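Local atomic coordinates of glutamyl-tRNA(Gln) amidotransferase subunit B, mitochondrial (Saccharomyces cerevisiae, PDB entry 4N0H), a protein that forms the B subunit of a mitochondrial amidotransferase assembly and is built around a catalytic domain of the GatB/GatE family. Residues L18-Q23 against M210-N215; I85-R90 against H107-A112. All blocks are in the same frame, centred on the assembly; numbering follows the deposited sequence.

Contact 1: residues L18-Q23 against M210-N215; sequences LEIHTQ and MRVDVN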
ATOM      1  N   LEU B  18       2.257  31.244  12.784  1.00 44.77           N
ATOM      2  CA  LEU B  18       2.299  31.149  11.329  1.00 44.74           C
ATOM      3  C   LEU B  18       2.517  29.716  10.858  1.00 44.03           C
ATOM      4  O   LEU B  18       3.225  28.940  11.502  1.00 39.07           O
ATOM      5  CB  LEU B  18       3.405  32.047  10.764  1.00 41.48           C
ATOM      6  CG  LEU B  18       3.287  33.546  11.030  1.00 41.99           C
ATOM      7  CD1 LEU B  18       4.526  34.270  10.531  1.00 44.09           C
ATOM      8  CD2 LEU B  18       2.039  34.106  10.369  1.00 42.98           C
ATOM      9  N   GLU B  19       1.898  29.378   9.730  1.00 41.95           N
ATOM     10  CA  GLU B  19       2.168  28.118   9.049  1.00 45.20           C
ATOM     11  C   GLU B  19       2.655  28.436   7.644  1.00 45.22           C
ATOM     12  O   GLU B  19       1.895  28.936   6.811  1.00 45.90           O
ATOM     13  CB  GLU B  19       0.914  27.251   9.000  1.00 50.64           C
ATOM     14  CG  GLU B  19       0.399  26.859  10.372  1.00 61.33           C
ATOM     15  CD  GLU B  19      -0.951  26.177  10.316  1.00 71.51           C
ATOM     16  OE1 GLU B  19      -1.428  25.882   9.197  1.00 72.47           O
ATOM     17  OE2 GLU B  19      -1.537  25.937  11.394  1.00 77.41           O
ATOM     18  N   ILE B  20       3.931  28.165   7.390  1.00 40.91           N
ATOM     19  CA  ILE B  20       4.558  28.570   6.138  1.00 37.72           C
ATOM     20  C   ILE B  20       4.962  27.391   5.260  1.00 37.09           C
ATOM     21  O   ILE B  20       5.824  26.591   5.624  1.00 35.41           O
ATOM     22  CB  ILE B  20       5.788  29.464   6.378  1.00 37.73           C
ATOM     23  CG1 ILE B  20       5.405  30.685   7.218  1.00 42.91           C
ATOM     24  CG2 ILE B  20       6.387  29.898   5.050  1.00 29.54           C
ATOM     25  CD1 ILE B  20       6.559  31.631   7.497  1.00 43.23           C
ATOM     26  N   HIS B  21       4.332  27.298   4.095  1.00 35.58           N
ATOM     27  CA  HIS B  21       4.679  26.275   3.126  1.00 32.19           C
ATOM     28  C   HIS B  21       5.680  26.845   2.142  1.00 34.35           C
ATOM     29  O   HIS B  21       5.510  27.952   1.634  1.00 36.36           O
ATOM     30  CB  HIS B  21       3.437  25.765   2.398  1.00 34.61           C
ATOM     31  CG  HIS B  21       2.514  24.976   3.270  1.00 40.98           C
ATOM     32  ND1 HIS B  21       1.686  25.561   4.201  1.00 46.62           N
ATOM     33  CD2 HIS B  21       2.295  23.642   3.356  1.00 44.36           C
ATOM     34  CE1 HIS B  21       0.992  24.624   4.822  1.00 48.62           C
ATOM     35  NE2 HIS B  21       1.344  23.451   4.328  1.00 49.65           N
ATOM     36  N   THR B  22       6.732  26.082   1.882  1.00 33.87           N
ATOM     37  CA  THR B  22       7.813  26.546   1.032  1.00 35.81           C
ATOM     38  C   THR B  22       8.197  25.489  -0.000  1.00 31.36           C
ATOM     39  O   THR B  22       8.558  24.368   0.353  1.00 29.68           O
ATOM     40  CB  THR B  22       9.040  26.925   1.883  1.00 43.74           C
ATOM     41  OG1 THR B  22       8.844  28.227   2.451  1.00 49.02           O
ATOM     42  CG2 THR B  22      10.286  26.944   1.042  1.00 45.40           C
ATOM     43  N   GLN B  23       8.108  25.852  -1.276  1.00 34.15           N
ATOM     44  CA  GLN B  23       8.527  24.967  -2.353  1.00 32.80           C
ATOM     45  C   GLN B  23      10.041  24.852  -2.369  1.00 30.26           C
ATOM     46  O   GLN B  23      10.741  25.860  -2.441  1.00 35.11           O
ATOM     47  CB  GLN B  23       8.047  25.487  -3.712  1.00 33.70           C
ATOM     48  CG  GLN B  23       6.569  25.289  -3.981  1.00 38.44           C
ATOM     49  CD  GLN B  23       6.187  25.590  -5.421  1.00 45.77           C
ATOM     50  OE1 GLN B  23       6.768  26.469  -6.061  1.00 48.92           O
ATOM     51  NE2 GLN B  23       5.209  24.854  -5.939  1.00 44.35           N
ATOM     52  N   MET B 210       6.416  30.399  -1.728  1.00 42.54           N
ATOM     53  CA  MET B 210       6.192  30.462  -0.290  1.00 38.87           C
ATOM     54  C   MET B 210       4.747  30.879  -0.036  1.00 40.20           C
ATOM     55  O   MET B 210       4.222  31.769  -0.705  1.00 39.12           O
ATOM     56  CB  MET B 210       7.167  31.441   0.365  1.00 36.45           C
ATOM     57  CG  MET B 210       6.960  31.651   1.855  1.00 36.79           C
ATOM     58  SD  MET B 210       8.298  32.626   2.583  1.00 50.69           S
ATOM     59  CE  MET B 210       7.575  33.109   4.146  1.00 75.76           C
ATOM     60  N   ARG B 211       4.098  30.213   0.913  1.00 38.46           N
ATOM     61  CA  ARG B 211       2.699  30.488   1.226  1.00 41.94           C
ATOM     62  C   ARG B 211       2.541  30.570   2.737  1.00 41.80           C
ATOM     63  O   ARG B 211       3.024  29.701   3.468  1.00 34.75           O
ATOM     64  CB  ARG B 211       1.793  29.390   0.663  1.00 43.30           C
ATOM     65  CG  ARG B 211       2.024  29.086  -0.810  1.00 48.84           C
ATOM     66  CD  ARG B 211       1.574  27.679  -1.175  1.00 52.48           C
ATOM     67  NE  ARG B 211       2.190  27.222  -2.419  1.00 53.21           N
ATOM     68  CZ  ARG B 211       2.212  25.956  -2.824  1.00 51.27           C
ATOM     69  NH1 ARG B 211       1.648  25.013  -2.082  1.00 50.41           N
ATOM     70  NH2 ARG B 211       2.801  25.631  -3.968  1.00 44.21           N
ATOM     71  N   VAL B 212       1.864  31.614   3.206  1.00 40.87           N
ATOM     72  CA  VAL B 212       1.739  31.850   4.638  1.00 43.23           C
ATOM     73  C   VAL B 212       0.292  31.806   5.130  1.00 48.25           C
ATOM     74  O   VAL B 212      -0.527  32.640   4.750  1.00 49.78           O
ATOM     75  CB  VAL B 212       2.348  33.209   5.026  1.00 42.20           C
ATOM     76  CG1 VAL B 212       2.233  33.434   6.526  1.00 37.43           C
ATOM     77  CG2 VAL B 212       3.792  33.290   4.569  1.00 42.75           C
ATOM     78  N   ASP B 213      -0.015  30.824   5.971  1.00 49.25           N
ATOM     79  CA  ASP B 213      -1.279  30.805   6.697  1.00 49.64           C
ATOM     80  C   ASP B 213      -1.049  31.367   8.095  1.00 50.58           C
ATOM     81  O   ASP B 213       0.063  31.313   8.616  1.00 50.07           O
ATOM     82  CB  ASP B 213      -1.832  29.383   6.805  1.00 53.12           C
ATOM     83  CG  ASP B 213      -2.201  28.792   5.459  1.00 59.11           C
ATOM     84  OD1 ASP B 213      -2.524  29.565   4.530  1.00 55.81           O
ATOM     85  OD2 ASP B 213      -2.172  27.546   5.338  1.00 64.01           O
ATOM     86  N   VAL B 214      -2.104  31.902   8.700  1.00 54.30           N
ATOM     87  CA  VAL B 214      -2.012  32.473  10.039  1.00 53.20           C
ATOM     88  C   VAL B 214      -3.035  31.819  10.956  1.00 53.33           C
ATOM     89  O   VAL B 214      -4.143  31.500  10.530  1.00 55.95           O
ATOM     90  CB  VAL B 214      -2.278  33.999  10.018  1.00 54.41           C
ATOM     91  CG1 VAL B 214      -2.161  34.598  11.417  1.00 54.34           C
ATOM     92  CG2 VAL B 214      -1.325  34.694   9.068  1.00 54.42           C
ATOM     93  N   ASN B 215      -2.653  31.598  12.209  1.00 50.26           N
ATOM     94  CA  ASN B 215      -3.615  31.261  13.248  1.00 56.81           C
ATOM     95  C   ASN B 215      -3.464  32.232  14.415  1.00 61.96           C
ATOM     96  O   ASN B 215      -2.348  32.562  14.815  1.00 61.75           O
ATOM     97  CB  ASN B 215      -3.454  29.813  13.718  1.00 59.55           C
ATOM     98  CG  ASN B 215      -2.054  29.511  14.208  1.00 62.52           C
ATOM     99  OD1 ASN B 215      -1.236  28.953  13.477  1.00 64.67           O
ATOM    100  ND2 ASN B 215      -1.768  29.879  15.451  1.00 63.44           N
TER

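Contact 2: residues I85-R90 against H107-A112; sequences ISQFDR and HYRPFA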
ATOM      1  N   ILE B  85      13.300   9.128  14.166  1.00 33.47           N
ATOM      2  CA  ILE B  85      12.546   8.469  13.113  1.00 34.06           C
ATOM      3  C   ILE B  85      11.460   9.415  12.624  1.00 35.14           C
ATOM      4  O   ILE B  85      10.657   9.906  13.417  1.00 37.64           O
ATOM      5  CB  ILE B  85      11.847   7.198  13.632  1.00 36.62           C
ATOM      6  CG1 ILE B  85      12.872   6.157  14.089  1.00 38.14           C
ATOM      7  CG2 ILE B  85      10.932   6.613  12.565  1.00 37.01           C
ATOM      8  CD1 ILE B  85      13.613   5.496  12.954  1.00 39.07           C
ATOM      9  N   SER B  86      11.437   9.690  11.326  1.00 29.88           N
ATOM     10  CA  SER B  86      10.267  10.336  10.745  1.00 30.02           C
ATOM     11  C   SER B  86       9.665   9.461   9.647  1.00 29.19           C
ATOM     12  O   SER B  86      10.303   8.525   9.157  1.00 26.45           O
ATOM     13  CB  SER B  86      10.564  11.765  10.262  1.00 31.56           C
ATOM     14  OG  SER B  86      11.472  11.784   9.177  1.00 32.57           O
ATOM     15  N   GLN B  87       8.425   9.756   9.284  1.00 28.00           N
ATOM     16  CA  GLN B  87       7.691   8.926   8.345  1.00 25.41           C
ATOM     17  C   GLN B  87       6.700   9.782   7.584  1.00 23.55           C
ATOM     18  O   GLN B  87       6.374  10.898   8.004  1.00 20.92           O
ATOM     19  CB  GLN B  87       6.933   7.825   9.091  1.00 33.76           C
ATOM     20  CG  GLN B  87       6.015   8.359  10.175  1.00 43.88           C
ATOM     21  CD  GLN B  87       4.968   7.353  10.629  1.00 48.49           C
ATOM     22  OE1 GLN B  87       5.261   6.170  10.815  1.00 49.10           O
ATOM     23  NE2 GLN B  87       3.733   7.824  10.802  1.00 40.09           N
ATOM     24  N   PHE B  88       6.226   9.261   6.459  1.00 23.17           N
ATOM     25  CA  PHE B  88       5.202   9.934   5.683  1.00 27.16           C
ATOM     26  C   PHE B  88       3.856   9.256   5.887  1.00 25.36           C
ATOM     27  O   PHE B  88       3.777   8.031   5.947  1.00 27.28           O
ATOM     28  CB  PHE B  88       5.575   9.941   4.200  1.00 25.77           C
ATOM     29  CG  PHE B  88       6.734  10.830   3.878  1.00 26.33           C
ATOM     30  CD1 PHE B  88       8.026  10.336   3.882  1.00 22.08           C
ATOM     31  CD2 PHE B  88       6.535  12.170   3.600  1.00 26.62           C
ATOM     32  CE1 PHE B  88       9.096  11.160   3.595  1.00 22.85           C
ATOM     33  CE2 PHE B  88       7.604  12.999   3.312  1.00 29.28           C
ATOM     34  CZ  PHE B  88       8.883  12.493   3.310  1.00 24.20           C
ATOM     35  N   ASP B  89       2.802  10.058   5.982  1.00 26.65           N
ATOM     36  CA  ASP B  89       1.449   9.536   6.152  1.00 27.78           C
ATOM     37  C   ASP B  89       0.564   9.996   5.003  1.00 24.27           C
ATOM     38  O   ASP B  89       0.862  10.987   4.344  1.00 30.34           O
ATOM     39  CB  ASP B  89       0.855  10.005   7.480  1.00 30.15           C
ATOM     40  CG  ASP B  89       1.843   9.900   8.629  1.00 34.48           C
ATOM     41  OD1 ASP B  89       2.276  10.959   9.139  1.00 29.03           O
ATOM     42  OD2 ASP B  89       2.195   8.759   9.014  1.00 32.26           O
ATOM     43  N   ARG B  90      -0.525   9.272   4.772  1.00 23.37           N
ATOM     44  CA  ARG B  90      -1.477   9.620   3.726  1.00 23.26           C
ATOM     45  C   ARG B  90      -2.631  10.443   4.289  1.00 28.55           C
ATOM     46  O   ARG B  90      -3.319  10.015   5.217  1.00 27.83           O
ATOM     47  CB  ARG B  90      -2.023   8.354   3.065  1.00 19.23           C
ATOM     48  CG  ARG B  90      -0.946   7.489   2.442  1.00 22.59           C
ATOM     49  CD  ARG B  90      -1.531   6.243   1.803  1.00 20.79           C
ATOM     50  NE  ARG B  90      -0.505   5.469   1.112  1.00 24.95           N
ATOM     51  CZ  ARG B  90      -0.729   4.297   0.524  1.00 27.65           C
ATOM     52  NH1 ARG B  90      -1.944   3.769   0.543  1.00 23.38           N
ATOM     53  NH2 ARG B  90       0.260   3.655  -0.086  1.00 24.34           N
ATOM     54  N   HIS B 107       2.551  13.788   9.127  1.00 32.78           N
ATOM     55  CA  HIS B 107       1.587  14.158  10.155  1.00 33.83           C
ATOM     56  C   HIS B 107       1.986  13.691  11.557  1.00 36.69           C
ATOM     57  O   HIS B 107       2.155  14.507  12.464  1.00 41.00           O
ATOM     58  CB  HIS B 107       0.198  13.622   9.791  1.00 35.60           C
ATOM     59  CG  HIS B 107      -0.857  13.933  10.806  1.00 40.71           C
ATOM     60  ND1 HIS B 107      -1.388  12.977  11.645  1.00 43.46           N
ATOM     61  CD2 HIS B 107      -1.479  15.094  11.119  1.00 38.88           C
ATOM     62  CE1 HIS B 107      -2.291  13.536  12.431  1.00 41.42           C
ATOM     63  NE2 HIS B 107      -2.365  14.820  12.132  1.00 41.55           N
ATOM     64  N   TYR B 108       2.135  12.383  11.731  1.00 31.49           N
ATOM     65  CA  TYR B 108       2.412  11.807  13.050  1.00 31.51           C
ATOM     66  C   TYR B 108       3.853  12.001  13.514  1.00 32.25           C
ATOM     67  O   TYR B 108       4.106  12.161  14.705  1.00 31.73           O
ATOM     68  CB  TYR B 108       2.083  10.307  13.075  1.00 32.88           C
ATOM     69  CG  TYR B 108       0.627   9.982  12.837  1.00 36.21           C
ATOM     70  CD1 TYR B 108      -0.345  10.342  13.762  1.00 38.98           C
ATOM     71  CD2 TYR B 108       0.226   9.302  11.692  1.00 33.92           C
ATOM     72  CE1 TYR B 108      -1.678  10.045  13.547  1.00 41.81           C
ATOM     73  CE2 TYR B 108      -1.100   8.995  11.472  1.00 34.89           C
ATOM     74  CZ  TYR B 108      -2.049   9.370  12.402  1.00 40.00           C
ATOM     75  OH  TYR B 108      -3.376   9.069  12.188  1.00 42.64           O
ATOM     76  N   ARG B 109       4.796  11.954  12.576  1.00 31.60           N
ATOM     77  CA  ARG B 109       6.215  12.044  12.910  1.00 33.03           C
ATOM     78  C   ARG B 109       6.948  13.003  11.975  1.00 29.12           C
ATOM     79  O   ARG B 109       7.481  12.596  10.945  1.00 29.51           O
ATOM     80  CB  ARG B 109       6.872  10.661  12.861  1.00 35.54           C
ATOM     81  CG  ARG B 109       6.212   9.622  13.762  1.00 38.38           C
ATOM     82  CD  ARG B 109       7.129   8.429  13.982  1.00 49.68           C
ATOM     83  NE  ARG B 109       8.425   8.848  14.516  1.00 60.39           N
ATOM     84  CZ  ARG B 109       8.680   9.026  15.810  1.00 66.99           C
ATOM     85  NH1 ARG B 109       7.727   8.820  16.711  1.00 69.93           N
ATOM     86  NH2 ARG B 109       9.888   9.408  16.203  1.00 66.13           N
ATOM     87  N   PRO B 110       6.975  14.290  12.340  1.00 27.20           N
ATOM     88  CA  PRO B 110       7.603  15.332  11.522  1.00 27.92           C
ATOM     89  C   PRO B 110       9.121  15.180  11.471  1.00 30.51           C
ATOM     90  O   PRO B 110       9.710  14.528  12.340  1.00 24.82           O
ATOM     91  CB  PRO B 110       7.205  16.629  12.240  1.00 27.64           C
ATOM     92  CG  PRO B 110       6.946  16.215  13.654  1.00 29.50           C
ATOM     93  CD  PRO B 110       6.361  14.835  13.562  1.00 26.46           C
ATOM     94  N   PHE B 111       9.737  15.769  10.449  1.00 28.84           N
ATOM     95  CA  PHE B 111      11.182  15.688  10.257  1.00 27.61           C
ATOM     96  C   PHE B 111      11.968  16.249  11.446  1.00 27.01           C
ATOM     97  O   PHE B 111      12.970  15.671  11.857  1.00 26.53           O
ATOM     98  CB  PHE B 111      11.603  16.409   8.969  1.00 25.16           C
ATOM     99  CG  PHE B 111      13.064  16.238   8.629  1.00 28.26           C
ATOM    100  CD1 PHE B 111      14.000  17.189   9.018  1.00 27.45           C
ATOM    101  CD2 PHE B 111      13.502  15.120   7.937  1.00 29.80           C
ATOM    102  CE1 PHE B 111      15.343  17.030   8.712  1.00 24.62           C
ATOM    103  CE2 PHE B 111      14.845  14.954   7.625  1.00 30.37           C
ATOM    104  CZ  PHE B 111      15.766  15.907   8.017  1.00 25.52           C
ATOM    105  N   ALA B 112      11.515  17.380  11.980  1.00 25.51           N
ATOM    106  CA  ALA B 112      12.189  18.029  13.102  1.00 30.98           C
ATOM    107  C   ALA B 112      11.204  18.748  14.008  1.00 32.34           C
ATOM    108  O   ALA B 112      10.090  19.082  13.602  1.00 30.82           O
ATOM    109  CB  ALA B 112      13.251  19.007  12.599  1.00 32.38           C
TER
HETATM  110  O   HOH W   1      13.659  12.934  10.752  1.00 29.15           O
HETATM  111  O   HOH W   2       4.626  11.225   9.972  1.00 33.50           O

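Contact 1: residues L18-Q23 against M210-N215
Ile20 CG1 and Val212 CG2 pack 4.1 Å apart in the middle of an antiparallel β pair whose local axes run 163° apart. Strand 14-23 sits between 210-218 and 168-174 in the large mixed sheet, so residues 18-23 have a strand on both flanks. Two hydrogen-bonded pairs, Glu19 with Asp213 and His21 with Arg211, set the register; the bond from Asp213 N to Glu19 O measures 2.8 Å. Alternating with them are three non-hydrogen-bonded pairs whose side chains, all buried, project to the opposite face, under helices 181-197 and 232-248. The aliphatic Leu18, Ile20, Val212 and Val214 suit this face because they fill it without needing polar partners.

Met210 shows how such a surface is filled. Its CB is 4.2 Å from Thr22 OG1. CG, anti to the backbone N (chi1 176°), reaches back to Ile20 CG2 at 3.7 Å. The extended chain carries SD past that same methyl, and CE closes on Ile20 CG2 at 3.5 Å while touching Ile20 CD1 as well. An unbranched, flexible thioether can thus lie obliquely over its neighbour and still pack against Ile188 and Gln192 of helix 181-197. At the other end, Leu18 CD2 meets Val214 CG2 at 3.7 Å, and Val214 also leans on Ile235 and Ile239.

The face of Glu19, His21, Arg211 and Asp213 is partly exposed, which suits charged and polar groups. Glu19 OE1 stands 4.3 Å from Asp213 OD2, a close pair of like charges. Asp143 takes a salt bridge from Arg211 and a hydrogen bond from Gln23; both reach its OD1, which is consistent with the two donors Gln23 NE2 and Arg211 NH2 lying 3.2 Å apart without bonding each other, amide and guanidinium planes 59° apart.

Contact 2: residues I85-R90 against H107-A112
A largely polar contact, made by Asp89, Ile85 and Gln87 with His107, Tyr108 and Arg109, joins the run of chain leading into strand 89-92 to the irregular middle of strand 102-120. Asp89 OD1 accepts a hydrogen bond from Tyr108 N at 3.0 Å, from above the carboxylate plane, and a weak, bent one from His107 N; a carboxylate suits a site facing successive backbone N-H groups. The other oxygen, Asp89 OD2, lies at the edge of the Tyr108 ring, 3.4 Å from CD2, the carboxylate and ring planes 77° apart. The Tyr108 hydroxyl turns to Tyr285 O. Strands 89-92 and 102-120 form a β hairpin, residues 85-88 leading into its first arm, and the second arm is interrupted: Phe111 and Ala112 form a classic bulge against strand 130-142. Where direct strand pairing lapses, water and side chains take over. A water accepts from Arg109 N at 2.7 Å and bonds Gln87 O, while Gln87 N makes a weak bond to Arg109 O. Gln87 CG packs 3.6 Å from Arg109 CB, amide and guanidinium planes nearly perpendicular. The Arg109 chain, bent at chi3 (55°), brings NE to 2.7 Å from Ile85 O; NH2 grips the same oxygen at 2.9 Å. That carbonyl oxygen lies in the guanidinium plane, but NH2 uses a lone pair in the carbonyl plane whereas NE stands 49° out of it.

Both contacts reach the same large mixed sheet, with centres about 18 Å apart and nearest atoms about 11 Å apart, so they do not touch. Contact 1 lies near the centre of the folded chain and joins two regular strands distant in sequence by backbone bonds and by an apolar face packed under helices; its opposite, partly exposed face carries the charges. Contact 2 is farther out and local, within a hairpin, and relies on side-chain-to-backbone bonds and water where the strands are irregular. It also lies beside another protein chain, which receives hydrogen bonds from Arg90 and packs on Tyr108, whereas no other chain in the assembly touches contact 1.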